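Local coordinates for protein Phikz039 (Pseudomonas phage phikz, PDB 3ZBQ) that is a phage-encoded protein of the tubulin family, with a guanosine-5'-diphosphate molecule bound in the model, at residues H24-V37 with K42-A54. Residues are numbered along the deposited sequence; the frame is centred on the assembly and turned at random.
Sequences HGYHEDVCYIDTSV and KHNTDDNTIIIEA
Tyr32 and Thr49 face each other across the parallel ladder that joins strands 30-34 and 49-51, the latter the outermost strand at this end of the large sheet of the tubulin-like fold. The ladder alternates regularly: Tyr32 N donates to Asn48 O, Ile50 N to Tyr32 O (2.8 Å), Asp34 N to Ile50 O, and Ile52 N to Asp34 O.

The Tyr32 side chain runs back alongside that of Asn48 and crosses that of Asn44 at about a right angle. Its CB sits 3.7 Å from Thr49 OG1. Ring atom CG, set anti to the carbonyl carbon (chi1 -65°), lies 3.1 Å from Asn44 ND2, which stands over one ring face, offset toward the rim. CD1 meets Asn48 O at the ring edge, and CE1 reaches Asn48 ND2 at 3.9 Å. Further out, CZ is still 4.1 Å from Asn44 ND2. Phe17, packed edge-to-face against Tyr32, adds an aromatic neighbour.

The Asn44 amide, its plane 68° from that of the ring, is steered by an in-plane bond from ND2 to Thr49 OG1, while its OD1 accepts from His41 N. Asn48 ties the loop together: its ND2 donates almost straight to His43 O, and its OD1 receives Thr45 N and Thr49 OG1 from opposite faces. Beside this, the rings of His43 and His24 stack face to face, centroids 3.5 Å apart.

On the other side of the sheet Ile33 and Ile50 pack against Ile88 of helix 85-91. Back on the face of Tyr32, Asp34, whose side chain is about 4 Å from the bound guanosine-5'-diphosphate, accepts from Thr35 N through OD1 and from Asn39 ND2 through OD2. Just past the ladder, one water donates to both Thr35 O (2.8 Å) and Ile52 O (2.9 Å).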
loop_
_atom_site.group_PDB
_atom_site.type_symbol
_atom_site.label_atom_id
_atom_site.label_comp_id
_atom_site.label_asym_id
_atom_site.label_seq_id
_atom_site.Cartn_x
_atom_site.Cartn_y
_atom_site.Cartn_z
ATOM N N HIS A 24 -12.572 11.482 -1.204
ATOM C CA HIS A 24 -13.451 12.032 -0.179
ATOM C C HIS A 24 -14.934 11.976 -0.548
ATOM O O HIS A 24 -15.335 12.384 -1.640
ATOM C CB HIS A 24 -13.078 13.466 0.163
ATOM C CG HIS A 24 -14.021 14.097 1.136
ATOM N ND1 HIS A 24 -13.985 13.826 2.488
ATOM C CD2 HIS A 24 -15.057 14.947 0.947
ATOM C CE1 HIS A 24 -14.946 14.503 3.093
ATOM N NE2 HIS A 24 -15.609 15.190 2.181
ATOM N N GLY A 25 -15.747 11.478 0.376
ATOM C CA GLY A 25 -17.174 11.361 0.135
ATOM C C GLY A 25 -17.578 9.958 -0.276
ATOM O O GLY A 25 -18.759 9.619 -0.260
ATOM N N TYR A 26 -16.596 9.139 -0.644
ATOM C CA TYR A 26 -16.874 7.755 -1.020
ATOM C C TYR A 26 -16.926 6.851 0.201
ATOM O O TYR A 26 -17.397 5.712 0.128
ATOM C CB TYR A 26 -15.825 7.250 -2.004
ATOM C CG TYR A 26 -16.055 7.713 -3.418
ATOM C CD1 TYR A 26 -15.765 9.019 -3.801
ATOM C CD2 TYR A 26 -16.579 6.847 -4.370
ATOM C CE1 TYR A 26 -15.985 9.446 -5.095
ATOM C CE2 TYR A 26 -16.800 7.262 -5.664
ATOM C CZ TYR A 26 -16.501 8.563 -6.021
ATOM O OH TYR A 26 -16.719 8.986 -7.309
ATOM N N HIS A 27 -16.446 7.364 1.327
ATOM C CA HIS A 27 -16.439 6.590 2.567
ATOM C C HIS A 27 -16.195 7.505 3.752
ATOM O O HIS A 27 -15.297 8.342 3.719
ATOM C CB HIS A 27 -15.351 5.516 2.520
ATOM C CG HIS A 27 -15.476 4.479 3.590
ATOM N ND1 HIS A 27 -16.531 3.590 3.640
ATOM C CD2 HIS A 27 -14.678 4.182 4.643
ATOM C CE1 HIS A 27 -16.377 2.792 4.684
ATOM N NE2 HIS A 27 -15.263 3.130 5.308
ATOM N N GLU A 28 -16.982 7.338 4.806
ATOM C CA GLU A 28 -16.889 8.229 5.956
ATOM C C GLU A 28 -15.723 7.885 6.879
ATOM O O GLU A 28 -15.036 8.775 7.398
ATOM C CB GLU A 28 -18.206 8.223 6.737
ATOM C CG GLU A 28 -19.364 8.891 6.012
ATOM C CD GLU A 28 -20.691 8.706 6.729
ATOM O OE1 GLU A 28 -20.705 8.060 7.801
ATOM O OE2 GLU A 28 -21.720 9.199 6.216
ATOM N N ASP A 29 -15.484 6.592 7.069
ATOM C CA ASP A 29 -14.561 6.137 8.109
ATOM C C ASP A 29 -13.125 6.083 7.624
ATOM O O ASP A 29 -12.522 5.013 7.524
ATOM C CB ASP A 29 -15.000 4.771 8.638
ATOM C CG ASP A 29 -16.390 4.812 9.245
ATOM O OD1 ASP A 29 -16.679 5.782 9.973
ATOM O OD2 ASP A 29 -17.187 3.891 8.983
ATOM N N VAL A 30 -12.577 7.254 7.332
ATOM C CA VAL A 30 -11.217 7.352 6.850
ATOM C C VAL A 30 -10.392 8.185 7.826
ATOM O O VAL A 30 -10.928 9.003 8.590
ATOM C CB VAL A 30 -11.152 8.016 5.451
ATOM C CG1 VAL A 30 -12.036 7.290 4.448
ATOM C CG2 VAL A 30 -11.553 9.476 5.536
ATOM N N CYS A 31 -9.083 7.977 7.802
ATOM C CA CYS A 31 -8.197 8.750 8.652
ATOM C C CYS A 31 -6.861 8.933 7.971
ATOM O O CYS A 31 -6.536 8.217 7.007
ATOM C CB CYS A 31 -8.045 8.112 10.037
ATOM S SG CYS A 31 -7.255 6.487 10.056
ATOM N N TYR A 32 -6.097 9.903 8.466
ATOM C CA TYR A 32 -4.879 10.350 7.807
ATOM C C TYR A 32 -3.729 10.440 8.795
ATOM O O TYR A 32 -3.876 11.013 9.875
ATOM C CB TYR A 32 -5.078 11.743 7.232
ATOM C CG TYR A 32 -6.096 11.866 6.130
ATOM C CD1 TYR A 32 -7.448 12.047 6.419
ATOM C CD2 TYR A 32 -5.702 11.862 4.801
ATOM C CE1 TYR A 32 -8.381 12.196 5.403
ATOM C CE2 TYR A 32 -6.630 11.999 3.779
ATOM C CZ TYR A 32 -7.961 12.169 4.090
ATOM O OH TYR A 32 -8.876 12.318 3.078
ATOM N N ILE A 33 -2.584 9.881 8.420
ATOM C CA ILE A 33 -1.403 9.901 9.272
ATOM C C ILE A 33 -0.194 10.308 8.441
ATOM O O ILE A 33 0.089 9.713 7.403
ATOM C CB ILE A 33 -1.122 8.520 9.921
ATOM C CG1 ILE A 33 -2.391 7.918 10.537
ATOM C CG2 ILE A 33 -0.029 8.635 10.980
ATOM C CD1 ILE A 33 -3.181 7.081 9.574
ATOM N N ASP A 34 0.526 11.324 8.899
ATOM C CA ASP A 34 1.687 11.811 8.160
ATOM C C ASP A 34 2.689 12.429 9.119
ATOM O O ASP A 34 2.449 12.508 10.329
ATOM C CB ASP A 34 1.253 12.854 7.129
ATOM C CG ASP A 34 2.232 12.995 5.972
ATOM O OD1 ASP A 34 3.375 12.480 6.061
ATOM O OD2 ASP A 34 1.846 13.625 4.963
ATOM N N THR A 35 3.813 12.865 8.565
ATOM C CA THR A 35 4.855 13.562 9.320
ATOM C C THR A 35 4.970 15.001 8.828
ATOM O O THR A 35 5.988 15.670 9.025
ATOM C CB THR A 35 6.213 12.873 9.138
ATOM O OG1 THR A 35 6.524 12.849 7.741
ATOM C CG2 THR A 35 6.160 11.427 9.661
ATOM N N SER A 36 3.914 15.482 8.185
ATOM C CA SER A 36 3.971 16.757 7.477
ATOM C C SER A 36 2.621 17.466 7.544
ATOM O O SER A 36 1.586 16.844 7.302
ATOM C CB SER A 36 4.363 16.497 6.020
ATOM O OG SER A 36 4.010 17.572 5.166
ATOM N N VAL A 37 2.626 18.755 7.892
ATOM C CA VAL A 37 1.383 19.536 7.894
ATOM C C VAL A 37 1.080 20.074 6.502
ATOM O O VAL A 37 -0.058 20.411 6.192
ATOM C CB VAL A 37 1.406 20.690 8.922
ATOM C CG1 VAL A 37 1.664 20.145 10.305
ATOM C CG2 VAL A 37 2.469 21.719 8.556
ATOM N N LYS A 42 -8.240 20.333 2.386
ATOM C CA LYS A 42 -9.524 20.785 2.918
ATOM C C LYS A 42 -10.297 19.710 3.692
ATOM O O LYS A 42 -11.144 20.032 4.527
ATOM C CB LYS A 42 -10.399 21.337 1.791
ATOM C CG LYS A 42 -11.560 22.192 2.271
ATOM C CD LYS A 42 -12.397 22.672 1.096
ATOM C CE LYS A 42 -13.160 23.943 1.443
ATOM N NZ LYS A 42 -14.095 24.369 0.362
ATOM N N HIS A 43 -10.005 18.440 3.426
ATOM C CA HIS A 43 -10.754 17.353 4.064
ATOM C C HIS A 43 -10.031 16.739 5.272
ATOM O O HIS A 43 -10.524 15.788 5.892
ATOM C CB HIS A 43 -11.145 16.289 3.036
ATOM C CG HIS A 43 -11.991 16.819 1.917
ATOM N ND1 HIS A 43 -13.177 17.491 2.136
ATOM C CD2 HIS A 43 -11.824 16.779 0.573
ATOM C CE1 HIS A 43 -13.701 17.846 0.974
ATOM N NE2 HIS A 43 -12.901 17.421 0.010
ATOM N N ASN A 44 -8.869 17.289 5.610
ATOM C CA ASN A 44 -8.195 16.913 6.846
ATOM C C ASN A 44 -8.753 17.721 8.001
ATOM O O ASN A 44 -8.749 18.950 7.962
ATOM C CB ASN A 44 -6.690 17.142 6.754
ATOM C CG ASN A 44 -6.017 16.201 5.785
ATOM O OD1 ASN A 44 -5.666 16.589 4.669
ATOM N ND2 ASN A 44 -5.839 14.947 6.202
ATOM N N THR A 45 -9.236 17.027 9.026
ATOM C CA THR A 45 -9.762 17.687 10.218
ATOM C C THR A 45 -8.935 17.303 11.440
ATOM O O THR A 45 -8.076 16.419 11.366
ATOM C CB THR A 45 -11.231 17.311 10.471
ATOM O OG1 THR A 45 -11.315 15.943 10.890
ATOM C CG2 THR A 45 -12.066 17.516 9.209
ATOM N N ASP A 46 -9.193 17.966 12.565
ATOM C CA ASP A 46 -8.526 17.616 13.813
ATOM C C ASP A 46 -8.968 16.227 14.262
ATOM O O ASP A 46 -8.239 15.537 14.976
ATOM C CB ASP A 46 -8.838 18.639 14.913
ATOM C CG ASP A 46 -8.422 20.050 14.541
ATOM O OD1 ASP A 46 -7.512 20.202 13.701
ATOM O OD2 ASP A 46 -9.009 21.008 15.093
ATOM N N ASP A 47 -10.163 15.820 13.836
ATOM C CA ASP A 47 -10.725 14.536 14.241
ATOM C C ASP A 47 -10.225 13.340 13.431
ATOM O O ASP A 47 -10.200 12.221 13.940
ATOM C CB ASP A 47 -12.256 14.585 14.210
ATOM C CG ASP A 47 -12.825 15.519 15.260
ATOM O OD1 ASP A 47 -12.151 15.722 16.295
ATOM O OD2 ASP A 47 -13.936 16.053 15.048
ATOM N N ASN A 48 -9.818 13.567 12.184
ATOM C CA ASN A 48 -9.452 12.447 11.316
ATOM C C ASN A 48 -7.975 12.385 10.917
ATOM O O ASN A 48 -7.578 11.549 10.104
ATOM C CB ASN A 48 -10.351 12.404 10.067
ATOM C CG ASN A 48 -10.089 13.551 9.100
ATOM O OD1 ASN A 48 -9.183 14.372 9.294
ATOM N ND2 ASN A 48 -10.881 13.607 8.043
ATOM N N THR A 49 -7.159 13.260 11.492
ATOM C CA THR A 49 -5.769 13.377 11.065
ATOM C C THR A 49 -4.829 13.386 12.256
ATOM O O THR A 49 -5.094 14.057 13.258
ATOM C CB THR A 49 -5.563 14.670 10.253
ATOM O OG1 THR A 49 -6.405 14.638 9.091
ATOM C CG2 THR A 49 -4.091 14.840 9.820
ATOM N N ILE A 50 -3.749 12.617 12.152
ATOM C CA ILE A 50 -2.661 12.662 13.126
ATOM C C ILE A 50 -1.381 13.017 12.385
ATOM O O ILE A 50 -0.974 12.307 11.460
ATOM C CB ILE A 50 -2.456 11.309 13.847
ATOM C CG1 ILE A 50 -3.600 11.038 14.812
ATOM C CG2 ILE A 50 -1.142 11.315 14.622
ATOM C CD1 ILE A 50 -3.538 9.650 15.440
ATOM N N ILE A 51 -0.763 14.123 12.783
ATOM C CA ILE A 51 0.526 14.537 12.231
ATOM C C ILE A 51 1.617 14.269 13.267
ATOM O O ILE A 51 1.543 14.751 14.396
ATOM C CB ILE A 51 0.517 16.019 11.835
ATOM C CG1 ILE A 51 -0.604 16.287 10.830
ATOM C CG2 ILE A 51 1.874 16.434 11.242
ATOM C CD1 ILE A 51 -0.532 15.407 9.583
ATOM N N ILE A 52 2.614 13.469 12.895
ATOM C CA ILE A 52 3.669 13.086 13.825
ATOM C C ILE A 52 4.812 14.075 13.700
ATOM O O ILE A 52 5.496 14.119 12.674
ATOM C CB ILE A 52 4.181 11.674 13.533
ATOM C CG1 ILE A 52 3.020 10.670 13.617
ATOM C CG2 ILE A 52 5.272 11.273 14.515
ATOM C CD1 ILE A 52 3.415 9.265 13.196
ATOM N N GLU A 53 5.017 14.870 14.745
ATOM C CA GLU A 53 6.034 15.917 14.696
ATOM C C GLU A 53 7.427 15.392 15.046
ATOM O O GLU A 53 7.575 14.481 15.861
ATOM C CB GLU A 53 5.665 17.056 15.644
ATOM C CG GLU A 53 4.438 17.851 15.246
ATOM C CD GLU A 53 4.159 18.994 16.211
ATOM O OE1 GLU A 53 4.656 18.931 17.356
ATOM O OE2 GLU A 53 3.454 19.952 15.823
ATOM N N ALA A 54 8.448 15.988 14.441
ATOM C CA ALA A 54 9.827 15.631 14.763
ATOM C C ALA A 54 10.444 16.722 15.630
ATOM O O ALA A 54 10.059 17.887 15.526
ATOM C CB ALA A 54 10.635 15.434 13.496
HETATM O O HOH W 1 -12.990 11.389 8.144
HETATM O O HOH W 2 7.727 15.304 11.169
#